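Side-chain contacts in FAD linked oxidase-like protein (Myceliophthora thermophila, PDB 5L6G), which oxidises the C1 hydroxyl of xylooligosaccharides and related sugars to lactones, using a bicovalently bound FAD and reducing molecular oxygen to hydrogen peroxide: residues E362-T367 with D430-A435; L285-A290 with H314-G319; G214-I219 with P489-P494; D28-N33 with V77-E82. One frame throughout, in Å; residues are numbered along the deposited sequence. Where two conformers were deposited one is given.

Contact 1. Residues E362-T367 with D430-A435; sequences EYWIET and DGWVHA
Y363 lies on W432 in an offset stack: its ring and the five-membered ring of the indole have centroids 4.7 Å apart and planes inclined by 30°. The closest touch is at the rim, Y363 CD2 to W432 CG at 3.3 Å, and one face of the phenol lies over the G431-W432 peptide, with Y363 OH 3.4 Å from G431 CA. Glycine leaves that space, since a CB at this position would clash with the hydroxyl. On the indole's far end the pairing changes to edge-to-face: the edge of W432 is turned to the face of W364, planes at 74°, with W432 CZ2 3.7 Å from W364 CG. Further out, T367 CB sits 3.9 Å above the centre of the other tyrosine face. The three rings form an aromatic cluster between helices 354-368 and 426-437, and both tryptophans also touch I377 of strand 374-381. With chi1 at -160°, the Y363 ring reaches across to the second helix. Cutting Y363 back to an alanine would probably uncover one face of W432 and leave F428 O without its hydroxyl partner. With no hydrogen bond between the segments, ring packing probably supplies most of the cohesion, and polar ends turn to backbone carbonyls, Y363 OH to F428 O and, weakly, W432 NE1 to V360 O.

Contact 2. Residues L285-A290 with H314-G319; sequences LYHGNA and HDWMEG. With NAG (2-acetamido-2-deoxy-beta-D-glucopyranose), chain G; NAG (2-acetamido-2-deoxy-beta-D-glucopyranose), chain E.
Beside the meeting of H287 with W316, H314 ND1 donates to E318 OE2 over 2.8 Å, a nearly straight bond of 168°. The acceptor lies in the imidazole plane, whereas the hydrogen arrives from above the carboxylate plane. The other ring nitrogen, H314 NE2, is bonded to S236 OG, and the two bonds together fix the ring's rotation. E318 is also held through its backbone: D315, the N-cap of helix 316-322, receives E318 N on OD1 at 2.8 Å, nearly in line with the C-O bond. Across the segments the contact is slight, an oblique van der Waals meeting of two rings with no hydrogen bond. H287 CE1 comes within 3.9 Å of W316 CZ3, close to the indole plane and at its edge, while the two rings are inclined by 69°. The W316 indole is carried there by a CG anti to the backbone N (chi1 176°), and H287 NE2 is anchored on F171 O. Nearby, N289 ND2 is bonded covalently to C1 of one N-acetylglucosamine, and a second sugar, probably the one carried by N233, has C6 3.8 Å from D315 CB. Strand 234-240 runs between strands 280-286 and 308-314 in the antiparallel sheet; its V234 touches L285, H314 and W316, and M317 packs on helix 135-146.

Contact 3. Residues G214-I219 with P489-P494; sequences GSNFGI and PQAVEP. With FAD (flavin-adenine dinucleotide), chain D.
A chi1 of -67° at N216 sets its CG beside its own backbone N and carries the amide toward A491 and V492. There N216 OD1 accepts from V492 N at 2.9 Å. The bond is moderately bent, 148° at the hydrogen, and the donor stands 55° above the carbonyl plane. The same oxygen packs 3.3 Å from A491 CB. V492 crosses the amide at about a right angle, its CG2 coming to 3.6 Å from N216 ND2. That nitrogen is engaged as well: it is hydrogen-bonded to A213 O, and it donates to a water at 3.1 Å which in turn donates to Q490 O at 2.8 Å. Both ends of the amide are therefore occupied, and its flip is opposed. Replacing N216 by a leucine is likely to leave buried V492 N without its acceptor, and A213 O and the bridging water without their donor. Residues 214-219 also border the cofactor, G218 O lying 3.3 Å from C2A of the FAD adenine and S215 CB 3.5 Å from the ribose O3B. One buried amide thus ties a loop of the FAD-binding PCMH-type region to the C-terminal berberine-like segment through directional polar bonds, with V492 and A491 packing against the same amide.

Contact 4. Residues D28-N33 with V77-E82; sequences DECLKN and VLCAAE
C30 reaches C79 by a short path: its CB leads to SG, and C30 SG closes the disulfide with C79 SG at 2.1 Å. The sulfur is anti to the C30 backbone N, chi1 -171°, which carries it away from its own helix. Torsion about the S-S bond is -83°, left-handed in sense and near the right angle a relaxed disulfide adopts, so the S-S torsion itself is close to its preferred value. It is an interhelical disulfide: helix 26-33, close to the modelled N-terminus, is fastened to helix 70-83 of the FAD-binding PCMH-type region, the two short segments running at 143° with axes 9.2 Å apart at closest approach. Past the sulfur pair, C79 CB is met by L31 CD2 at 3.9 Å, and L31 N is 3.6 Å from C79 SG. The buried L31 packs beside the link, and it also touches A76 and L108 of strand 108-111. At the outer rim the extended side chain of the exposed E82 brings OE1 to 4.1 Å from C30 SG, a loose van der Waals approach, while C30 also touches V83 at the end of helix 70-83.

How the contacts relate
Only contact 3 has all its touching residues buried, and it relies on a directional amide; the other three are partly buried. Contact 1 packs two helices against the eight-stranded antiparallel sheet through an aromatic cluster, whereas contact 2, its centre 35 Å away, includes the end of one strand of that sheet and joins it to a capped helix by a sparse meeting of rings near attached glycans. Contacts 3 and 4 each have one segment in the FAD-binding PCMH-type range, 214-219 and 77-82, and these two meet, I219 CD1 lying 3.8 Å from V77 CG2. Contact 4, farthest from the chain's centre, has a covalent link, and it is on the opposite side of that centre from contact 2.

Contact 1. Residues E362-T367 with D430-A435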
# COMPACT_ATOMS: atom_id res chain seq x y z
N GLU A 362 -0.72 26.32 -7.54
CA GLU A 362 -1.42 26.92 -8.67
C GLU A 362 -2.18 25.82 -9.40
O GLU A 362 -3.31 26.00 -9.79
CB GLU A 362 -0.46 27.65 -9.62
CG GLU A 362 0.07 28.94 -9.00
CD GLU A 362 0.95 29.77 -9.93
OE1 GLU A 362 0.84 29.61 -11.18
OE2 GLU A 362 1.74 30.58 -9.40
N TYR A 363 -1.57 24.67 -9.53
CA TYR A 363 -2.25 23.55 -10.17
C TYR A 363 -3.51 23.16 -9.37
O TYR A 363 -4.55 22.86 -9.93
CB TYR A 363 -1.32 22.37 -10.30
CG TYR A 363 -1.79 21.41 -11.36
CD1 TYR A 363 -1.40 21.57 -12.67
CD2 TYR A 363 -2.66 20.36 -11.04
CE1 TYR A 363 -1.84 20.70 -13.66
CE2 TYR A 363 -3.10 19.49 -12.02
CZ TYR A 363 -2.69 19.66 -13.34
OH TYR A 363 -3.10 18.78 -14.32
N TRP A 364 -3.35 23.14 -8.05
CA TRP A 364 -4.43 22.75 -7.13
C TRP A 364 -5.61 23.68 -7.32
O TRP A 364 -6.73 23.23 -7.58
CB TRP A 364 -3.92 22.84 -5.70
CG TRP A 364 -4.78 22.24 -4.62
CD1 TRP A 364 -6.14 22.27 -4.50
CD2 TRP A 364 -4.29 21.60 -3.44
NE1 TRP A 364 -6.53 21.64 -3.33
CE2 TRP A 364 -5.42 21.23 -2.66
CE3 TRP A 364 -3.01 21.28 -2.98
CZ2 TRP A 364 -5.29 20.55 -1.45
CZ3 TRP A 364 -2.89 20.61 -1.77
CH2 TRP A 364 -4.03 20.26 -1.02
N ILE A 365 -5.33 24.97 -7.26
CA ILE A 365 -6.38 25.97 -7.23
C ILE A 365 -6.99 26.19 -8.60
O ILE A 365 -8.19 26.26 -8.73
CB ILE A 365 -5.87 27.28 -6.61
CG1 ILE A 365 -5.42 27.03 -5.18
CG2 ILE A 365 -6.96 28.35 -6.67
CD1 ILE A 365 -6.48 26.44 -4.27
N GLU A 366 -6.16 26.23 -9.64
CA GLU A 366 -6.61 26.61 -10.97
C GLU A 366 -7.00 25.45 -11.84
O GLU A 366 -7.74 25.64 -12.79
CB GLU A 366 -5.53 27.44 -11.68
CG GLU A 366 -5.13 28.69 -10.94
CD GLU A 366 -6.25 29.69 -10.79
OE1 GLU A 366 -7.26 29.64 -11.55
OE2 GLU A 366 -6.14 30.55 -9.91
N THR A 367 -6.50 24.26 -11.54
CA THR A 367 -6.81 23.09 -12.35
C THR A 367 -7.60 22.07 -11.53
O THR A 367 -8.77 21.80 -11.83
CB THR A 367 -5.53 22.49 -12.97
OG1 THR A 367 -4.94 23.49 -13.82
CG2 THR A 367 -5.86 21.26 -13.81
N ASP A 430 -1.58 13.62 -14.17
CA ASP A 430 -0.26 13.66 -14.79
C ASP A 430 0.36 15.05 -14.69
O ASP A 430 1.56 15.19 -14.40
CB ASP A 430 -0.31 13.21 -16.27
CG ASP A 430 -0.51 11.70 -16.41
OD1 ASP A 430 -0.46 11.01 -15.37
OD2 ASP A 430 -0.74 11.22 -17.56
N GLY A 431 -0.46 16.07 -14.94
CA GLY A 431 -0.01 17.44 -14.90
C GLY A 431 0.34 17.84 -13.48
O GLY A 431 1.30 18.59 -13.25
N TRP A 432 -0.43 17.34 -12.52
CA TRP A 432 -0.18 17.68 -11.13
C TRP A 432 1.16 17.12 -10.68
O TRP A 432 1.95 17.82 -10.04
CB TRP A 432 -1.29 17.14 -10.21
CG TRP A 432 -1.51 18.00 -9.01
CD1 TRP A 432 -0.70 18.97 -8.55
CD2 TRP A 432 -2.63 17.95 -8.13
NE1 TRP A 432 -1.25 19.56 -7.43
CE2 TRP A 432 -2.44 18.95 -7.16
CE3 TRP A 432 -3.79 17.18 -8.09
CZ2 TRP A 432 -3.37 19.19 -6.15
CZ3 TRP A 432 -4.70 17.41 -7.08
CH2 TRP A 432 -4.49 18.40 -6.13
N VAL A 433 1.45 15.87 -11.06
CA VAL A 433 2.72 15.28 -10.69
C VAL A 433 3.90 16.04 -11.33
O VAL A 433 4.91 16.31 -10.67
CB VAL A 433 2.76 13.77 -10.99
CG1 VAL A 433 4.16 13.22 -10.88
CG2 VAL A 433 1.86 13.04 -10.01
N HIS A 434 3.73 16.44 -12.59
CA HIS A 434 4.72 17.27 -13.27
C HIS A 434 5.06 18.56 -12.51
O HIS A 434 6.19 19.01 -12.52
CB HIS A 434 4.25 17.62 -14.66
CG HIS A 434 5.31 18.24 -15.52
ND1 HIS A 434 6.23 17.48 -16.22
CD2 HIS A 434 5.56 19.53 -15.84
CE1 HIS A 434 7.02 18.28 -16.91
NE2 HIS A 434 6.64 19.53 -16.70
N ALA A 435 4.07 19.15 -11.83
CA ALA A 435 4.31 20.35 -11.03
C ALA A 435 5.29 20.08 -9.89
O ALA A 435 6.02 20.98 -9.47
CB ALA A 435 3.00 20.91 -10.48

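Contact 2. Residues L285-A290 with H314-G319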
# COMPACT_ATOMS: atom_id res chain seq x y z
N LEU A 285 -4.46 10.65 13.93
CA LEU A 285 -4.77 9.71 14.99
C LEU A 285 -3.61 9.80 15.98
O LEU A 285 -2.46 9.50 15.65
CB LEU A 285 -4.92 8.29 14.45
CG LEU A 285 -5.50 7.29 15.45
CD1 LEU A 285 -6.96 7.61 15.71
CD2 LEU A 285 -5.34 5.85 15.03
N TYR A 286 -3.92 10.24 17.18
CA TYR A 286 -2.93 10.40 18.21
C TYR A 286 -3.01 9.20 19.13
O TYR A 286 -4.09 8.88 19.64
CB TYR A 286 -3.20 11.69 18.97
CG TYR A 286 -2.16 11.99 20.00
CD1 TYR A 286 -0.93 12.54 19.64
CD2 TYR A 286 -2.41 11.73 21.35
CE1 TYR A 286 0.03 12.81 20.59
CE2 TYR A 286 -1.45 12.00 22.31
CZ TYR A 286 -0.24 12.54 21.92
OH TYR A 286 0.70 12.82 22.86
N HIS A 287 -1.89 8.53 19.35
CA HIS A 287 -1.86 7.36 20.22
C HIS A 287 -1.75 7.78 21.68
O HIS A 287 -0.69 7.74 22.29
CB HIS A 287 -0.73 6.43 19.83
CG HIS A 287 -0.93 5.78 18.50
ND1 HIS A 287 -0.65 4.45 18.28
CD2 HIS A 287 -1.43 6.25 17.33
CE1 HIS A 287 -0.93 4.14 17.03
NE2 HIS A 287 -1.40 5.22 16.43
N GLY A 288 -2.89 8.20 22.21
CA GLY A 288 -3.01 8.74 23.55
C GLY A 288 -4.39 9.37 23.66
O GLY A 288 -5.18 9.33 22.72
N ASN A 289 -4.69 9.94 24.82
CA ASN A 289 -6.02 10.48 25.07
C ASN A 289 -6.12 11.91 24.57
O ASN A 289 -5.15 12.46 24.04
CB ASN A 289 -6.37 10.36 26.56
CG ASN A 289 -5.36 11.04 27.46
OD1 ASN A 289 -4.79 12.06 27.09
ND2 ASN A 289 -5.14 10.47 28.66
N ALA A 290 -7.30 12.53 24.72
CA ALA A 290 -7.57 13.82 24.10
C ALA A 290 -6.76 14.94 24.72
O ALA A 290 -6.31 15.84 24.01
CB ALA A 290 -9.05 14.14 24.14
N HIS A 314 -11.09 7.14 21.23
CA HIS A 314 -11.55 5.82 20.82
C HIS A 314 -10.78 4.74 21.56
O HIS A 314 -9.66 4.97 21.99
CB HIS A 314 -11.28 5.61 19.31
CG HIS A 314 -11.81 6.70 18.43
ND1 HIS A 314 -13.15 6.89 18.18
CD2 HIS A 314 -11.17 7.65 17.71
CE1 HIS A 314 -13.32 7.91 17.37
NE2 HIS A 314 -12.12 8.38 17.05
N ASP A 315 -11.34 3.54 21.66
CA ASP A 315 -10.49 2.37 21.90
C ASP A 315 -9.80 2.04 20.58
O ASP A 315 -10.05 2.70 19.57
CB ASP A 315 -11.25 1.18 22.51
CG ASP A 315 -12.19 0.47 21.54
OD1 ASP A 315 -12.13 0.64 20.32
OD2 ASP A 315 -13.01 -0.32 22.03
N TRP A 316 -8.92 1.04 20.61
CA TRP A 316 -8.10 0.70 19.46
C TRP A 316 -8.92 0.39 18.19
O TRP A 316 -8.64 0.93 17.13
CB TRP A 316 -7.17 -0.46 19.79
CG TRP A 316 -6.37 -0.90 18.60
CD1 TRP A 316 -6.53 -2.05 17.91
CD2 TRP A 316 -5.33 -0.17 17.95
NE1 TRP A 316 -5.64 -2.10 16.86
CE2 TRP A 316 -4.89 -0.96 16.86
CE3 TRP A 316 -4.73 1.07 18.16
CZ2 TRP A 316 -3.87 -0.55 16.00
CZ3 TRP A 316 -3.71 1.48 17.31
CH2 TRP A 316 -3.30 0.68 16.23
N MET A 317 -9.91 -0.48 18.30
CA MET A 317 -10.66 -0.90 17.11
C MET A 317 -11.57 0.21 16.62
O MET A 317 -11.81 0.34 15.42
CB MET A 317 -11.49 -2.16 17.36
CG MET A 317 -10.71 -3.46 17.42
SD MET A 317 -9.57 -3.72 16.06
CE MET A 317 -10.58 -3.73 14.58
N GLU A 318 -12.08 1.00 17.55
CA GLU A 318 -12.92 2.11 17.16
C GLU A 318 -12.08 3.13 16.39
O GLU A 318 -12.56 3.76 15.45
CB GLU A 318 -13.58 2.72 18.39
CG GLU A 318 -14.66 3.74 18.10
CD GLU A 318 -15.18 4.40 19.36
OE1 GLU A 318 -15.46 3.67 20.34
OE2 GLU A 318 -15.29 5.65 19.39
N GLY A 319 -10.81 3.29 16.78
CA GLY A 319 -9.89 4.15 16.02
C GLY A 319 -9.74 3.64 14.60
O GLY A 319 -9.74 4.40 13.63
C1 NAG G . -4.19 11.02 29.61
C2 NAG G . -4.71 10.74 31.03
C3 NAG G . -3.68 11.06 32.10
C4 NAG G . -2.33 10.47 31.76
C5 NAG G . -1.92 10.83 30.33
C6 NAG G . -0.63 10.12 29.92
C7 NAG G . -7.13 10.82 31.39
C8 NAG G . -8.36 11.65 31.61
N2 NAG G . -5.96 11.45 31.25
O3 NAG G . -4.08 10.48 33.32
O4 NAG G . -1.38 10.96 32.68
O5 NAG G . -2.93 10.42 29.43
O6 NAG G . -0.03 10.82 28.85
O7 NAG G . -7.24 9.59 31.36
C1 NAG E . -10.34 4.02 26.18
C2 NAG E . -11.79 4.43 25.93
C3 NAG E . -12.79 3.46 26.58
C4 NAG E . -12.48 2.02 26.18
C5 NAG E . -11.03 1.74 26.55
C6 NAG E . -10.60 0.33 26.15
C7 NAG E . -12.54 6.76 25.63
C8 NAG E . -12.71 8.10 26.27
N2 NAG E . -12.02 5.79 26.40
O3 NAG E . -14.11 3.79 26.19
O4 NAG E . -13.34 1.10 26.82
O5 NAG E . -10.21 2.65 25.85
O6 NAG E . -9.19 0.23 26.18
O7 NAG E . -12.86 6.59 24.45

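Contact 3. Residues G214-I219 with P489-P494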
# COMPACT_ATOMS: atom_id res chain seq x y z
N GLY A 214 7.92 -7.51 -3.00
CA GLY A 214 7.61 -8.94 -2.88
C GLY A 214 6.73 -9.57 -3.94
O GLY A 214 6.72 -10.78 -4.11
N SER A 215 6.03 -8.75 -4.72
CA SER A 215 5.24 -9.26 -5.84
C SER A 215 6.09 -9.87 -6.94
O SER A 215 5.57 -10.55 -7.81
CB SER A 215 4.39 -8.13 -6.45
OG SER A 215 5.16 -6.98 -6.72
N ASN A 216 7.39 -9.63 -6.91
CA ASN A 216 8.27 -10.03 -8.00
C ASN A 216 9.01 -11.34 -7.79
O ASN A 216 9.64 -11.83 -8.72
CB ASN A 216 9.30 -8.93 -8.23
CG ASN A 216 8.68 -7.66 -8.75
OD1 ASN A 216 8.29 -7.61 -9.91
ND2 ASN A 216 8.57 -6.64 -7.90
N PHE A 217 8.97 -11.89 -6.58
CA PHE A 217 9.89 -12.97 -6.22
C PHE A 217 9.31 -14.33 -5.88
O PHE A 217 10.06 -15.28 -5.74
CB PHE A 217 10.81 -12.50 -5.11
CG PHE A 217 11.56 -11.27 -5.49
CD1 PHE A 217 12.66 -11.35 -6.30
CD2 PHE A 217 11.10 -10.02 -5.11
CE1 PHE A 217 13.34 -10.22 -6.70
CE2 PHE A 217 11.77 -8.88 -5.50
CZ PHE A 217 12.90 -8.98 -6.28
N GLY A 218 7.99 -14.44 -5.81
CA GLY A 218 7.35 -15.70 -5.45
C GLY A 218 5.99 -15.39 -4.88
O GLY A 218 5.58 -14.24 -4.85
N ILE A 219 5.26 -16.41 -4.48
CA ILE A 219 3.99 -16.20 -3.80
C ILE A 219 4.24 -16.49 -2.34
O ILE A 219 4.62 -17.60 -1.99
CB ILE A 219 2.90 -17.12 -4.37
CG1 ILE A 219 2.68 -16.79 -5.85
CG2 ILE A 219 1.61 -16.94 -3.59
CD1 ILE A 219 1.55 -17.56 -6.49
N PRO A 489 3.08 -5.96 -15.89
CA PRO A 489 3.69 -4.92 -16.73
C PRO A 489 4.63 -3.94 -16.03
O PRO A 489 5.39 -3.25 -16.70
CB PRO A 489 2.47 -4.21 -17.31
CG PRO A 489 1.45 -5.31 -17.42
CD PRO A 489 1.62 -6.05 -16.12
N GLN A 490 4.58 -3.88 -14.70
CA GLN A 490 5.57 -3.11 -13.94
C GLN A 490 6.44 -3.96 -13.03
O GLN A 490 6.98 -3.47 -12.04
CB GLN A 490 4.88 -1.99 -13.17
CG GLN A 490 4.19 -1.00 -14.10
CD GLN A 490 3.53 0.14 -13.38
OE1 GLN A 490 3.21 0.04 -12.19
NE2 GLN A 490 3.30 1.24 -14.08
N ALA A 491 6.61 -5.24 -13.39
CA ALA A 491 7.50 -6.12 -12.65
C ALA A 491 8.96 -5.72 -12.86
O ALA A 491 9.37 -5.24 -13.93
CB ALA A 491 7.31 -7.57 -13.02
N VAL A 492 9.74 -5.98 -11.81
CA VAL A 492 11.18 -5.86 -11.89
C VAL A 492 11.71 -6.78 -12.99
O VAL A 492 11.33 -7.95 -13.05
CB VAL A 492 11.82 -6.25 -10.56
CG1 VAL A 492 13.33 -6.35 -10.70
CG2 VAL A 492 11.44 -5.22 -9.48
N GLU A 493 12.59 -6.26 -13.82
CA GLU A 493 13.24 -7.05 -14.87
C GLU A 493 14.46 -7.80 -14.32
O GLU A 493 15.29 -7.21 -13.65
CB GLU A 493 13.77 -6.13 -15.96
CG GLU A 493 12.72 -5.47 -16.80
CD GLU A 493 13.34 -4.56 -17.83
OE1 GLU A 493 13.96 -5.08 -18.78
OE2 GLU A 493 13.21 -3.32 -17.67
N PRO A 494 14.61 -9.08 -14.69
CA PRO A 494 15.84 -9.74 -14.26
C PRO A 494 17.06 -8.98 -14.76
O PRO A 494 17.02 -8.40 -15.85
CB PRO A 494 15.77 -11.13 -14.93
CG PRO A 494 14.35 -11.32 -15.32
CD PRO A 494 13.73 -9.96 -15.49
PA FAD D . -3.61 -7.42 -4.81
O1A FAD D . -4.19 -8.77 -4.45
O2A FAD D . -4.20 -6.73 -6.00
O5B FAD D . -2.04 -7.51 -4.87
C5B FAD D . -1.19 -6.39 -5.15
C4B FAD D . 0.15 -6.88 -5.66
O4B FAD D . 0.76 -7.70 -4.65
C3B FAD D . 0.03 -7.74 -6.90
O3B FAD D . 1.20 -7.58 -7.69
C2B FAD D . -0.00 -9.14 -6.35
O2B FAD D . 0.37 -10.14 -7.30
C1B FAD D . 0.94 -9.02 -5.18
N9A FAD D . 0.62 -10.02 -4.15
C8A FAD D . -0.53 -10.23 -3.53
N7A FAD D . -0.43 -11.27 -2.67
C5A FAD D . 0.83 -11.69 -2.76
C6A FAD D . 1.59 -12.77 -2.14
N6A FAD D . 0.96 -13.53 -1.23
N1A FAD D . 2.88 -12.92 -2.53
C2A FAD D . 3.48 -12.14 -3.42
N3A FAD D . 2.82 -11.11 -4.04
C4A FAD D . 1.52 -10.87 -3.73
N1 FAD D . -2.10 1.48 0.93
C2 FAD D . -1.44 2.07 1.98
O2 FAD D . -0.17 2.04 1.99
N3 FAD D . -2.12 2.65 3.00
C4 FAD D . -3.47 2.67 3.05
O4 FAD D . -4.12 3.20 4.00
C4X FAD D . -4.26 2.06 1.96
N5 FAD D . -5.62 2.04 1.93
C5X FAD D . -6.34 1.44 0.91
C6 FAD D . -7.74 1.39 0.90
C7 FAD D . -8.42 0.79 -0.17
C7M FAD D . -9.93 0.78 -0.15
C8 FAD D . -7.67 0.13 -1.29
C8M FAD D . -8.38 -0.61 -2.42
C9 FAD D . -6.28 0.17 -1.25
C9A FAD D . -5.58 0.81 -0.21
N10 FAD D . -4.17 0.88 -0.17
C10 FAD D . -3.46 1.48 0.87
C1' FAD D . -3.34 0.30 -1.23
C2' FAD D . -2.93 -1.10 -0.93
O2' FAD D . -1.86 -1.04 0.02
C3' FAD D . -2.40 -1.67 -2.23
O3' FAD D . -3.39 -1.61 -3.26
C4' FAD D . -1.99 -3.13 -1.99
O4' FAD D . -0.90 -3.46 -2.87
C5' FAD D . -3.18 -4.03 -2.20
O5' FAD D . -2.91 -5.31 -1.63
P FAD D . -3.88 -6.50 -2.03
O1P FAD D . -3.36 -7.80 -1.52
O2P FAD D . -5.29 -6.14 -1.68
O3P FAD D . -3.87 -6.37 -3.62
O HOH W 1 7.30 -4.14 -9.31

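Contact 4. Residues D28-N33 with V77-E82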
# COMPACT_ATOMS: atom_id res chain seq x y z
N ASP A 28 -5.96 -25.39 -17.42
CA ASP A 28 -7.10 -25.93 -16.68
C ASP A 28 -6.91 -27.40 -16.41
O ASP A 28 -7.13 -27.88 -15.30
CB ASP A 28 -8.39 -25.69 -17.45
CG ASP A 28 -8.57 -24.25 -17.80
OD1 ASP A 28 -8.80 -23.45 -16.87
OD2 ASP A 28 -8.43 -23.90 -19.00
N GLU A 29 -6.49 -28.12 -17.44
CA GLU A 29 -6.20 -29.52 -17.32
C GLU A 29 -5.05 -29.78 -16.36
O GLU A 29 -5.08 -30.74 -15.60
CB GLU A 29 -5.86 -30.10 -18.69
CG GLU A 29 -7.02 -30.06 -19.67
CD GLU A 29 -8.33 -30.59 -19.08
OE1 GLU A 29 -8.34 -31.70 -18.49
OE2 GLU A 29 -9.36 -29.87 -19.22
N CYS A 30 -4.02 -28.93 -16.39
CA CYS A 30 -2.89 -29.10 -15.47
C CYS A 30 -3.37 -28.99 -14.01
O CYS A 30 -3.05 -29.81 -13.16
CB CYS A 30 -1.81 -28.04 -15.71
SG CYS A 30 -0.31 -28.41 -14.79
N LEU A 31 -4.15 -27.96 -13.75
CA LEU A 31 -4.63 -27.71 -12.39
C LEU A 31 -5.54 -28.85 -11.91
O LEU A 31 -5.47 -29.26 -10.74
CB LEU A 31 -5.36 -26.37 -12.35
CG LEU A 31 -4.48 -25.14 -12.57
CD1 LEU A 31 -5.35 -23.90 -12.78
CD2 LEU A 31 -3.52 -24.90 -11.41
N LYS A 32 -6.36 -29.37 -12.82
CA LYS A 32 -7.26 -30.45 -12.48
C LYS A 32 -6.46 -31.69 -12.11
O LYS A 32 -6.68 -32.27 -11.05
CB LYS A 32 -8.19 -30.75 -13.66
CG LYS A 32 -9.29 -31.74 -13.35
CD LYS A 32 -10.24 -31.83 -14.53
CE LYS A 32 -11.19 -33.00 -14.41
NZ LYS A 32 -12.17 -32.77 -13.31
N ASN A 33 -5.50 -32.08 -12.96
CA ASN A 33 -4.69 -33.27 -12.68
C ASN A 33 -3.89 -33.07 -11.40
O ASN A 33 -3.67 -34.01 -10.65
CB ASN A 33 -3.71 -33.62 -13.80
CG ASN A 33 -2.74 -34.72 -13.39
OD1 ASN A 33 -3.12 -35.87 -13.21
ND2 ASN A 33 -1.47 -34.35 -13.21
N VAL A 77 1.55 -22.87 -9.20
CA VAL A 77 2.75 -22.25 -9.77
C VAL A 77 3.43 -23.18 -10.78
O VAL A 77 3.77 -22.75 -11.90
CB VAL A 77 3.74 -21.87 -8.67
CG1 VAL A 77 5.12 -21.55 -9.25
CG2 VAL A 77 3.19 -20.68 -7.89
N LEU A 78 3.59 -24.44 -10.41
CA LEU A 78 4.24 -25.39 -11.29
C LEU A 78 3.47 -25.57 -12.59
O LEU A 78 4.08 -25.73 -13.67
CB LEU A 78 4.36 -26.73 -10.61
CG LEU A 78 5.45 -26.77 -9.55
CD1 LEU A 78 5.19 -27.90 -8.55
CD2 LEU A 78 6.81 -26.96 -10.23
N CYS A 79 2.14 -25.52 -12.49
CA CYS A 79 1.29 -25.68 -13.66
C CYS A 79 1.50 -24.54 -14.66
O CYS A 79 1.66 -24.78 -15.85
CB CYS A 79 -0.18 -25.79 -13.26
SG CYS A 79 -0.64 -27.50 -12.93
N ALA A 80 1.53 -23.32 -14.14
CA ALA A 80 1.84 -22.15 -14.94
C ALA A 80 3.18 -22.30 -15.62
O ALA A 80 3.30 -22.01 -16.80
CB ALA A 80 1.84 -20.90 -14.10
N ALA A 81 4.18 -22.73 -14.87
CA ALA A 81 5.51 -22.92 -15.42
C ALA A 81 5.51 -23.99 -16.52
O ALA A 81 6.10 -23.79 -17.58
CB ALA A 81 6.49 -23.31 -14.34
N GLU A 82 4.90 -25.14 -16.24
CA GLU A 82 4.84 -26.25 -17.17
C GLU A 82 4.06 -25.90 -18.45
O GLU A 82 4.48 -26.23 -19.55
CB GLU A 82 4.25 -27.48 -16.44
CG GLU A 82 3.88 -28.69 -17.29
CD GLU A 82 3.29 -29.81 -16.44
OE1 GLU A 82 3.55 -29.83 -15.21
OE2 GLU A 82 2.56 -30.66 -17.00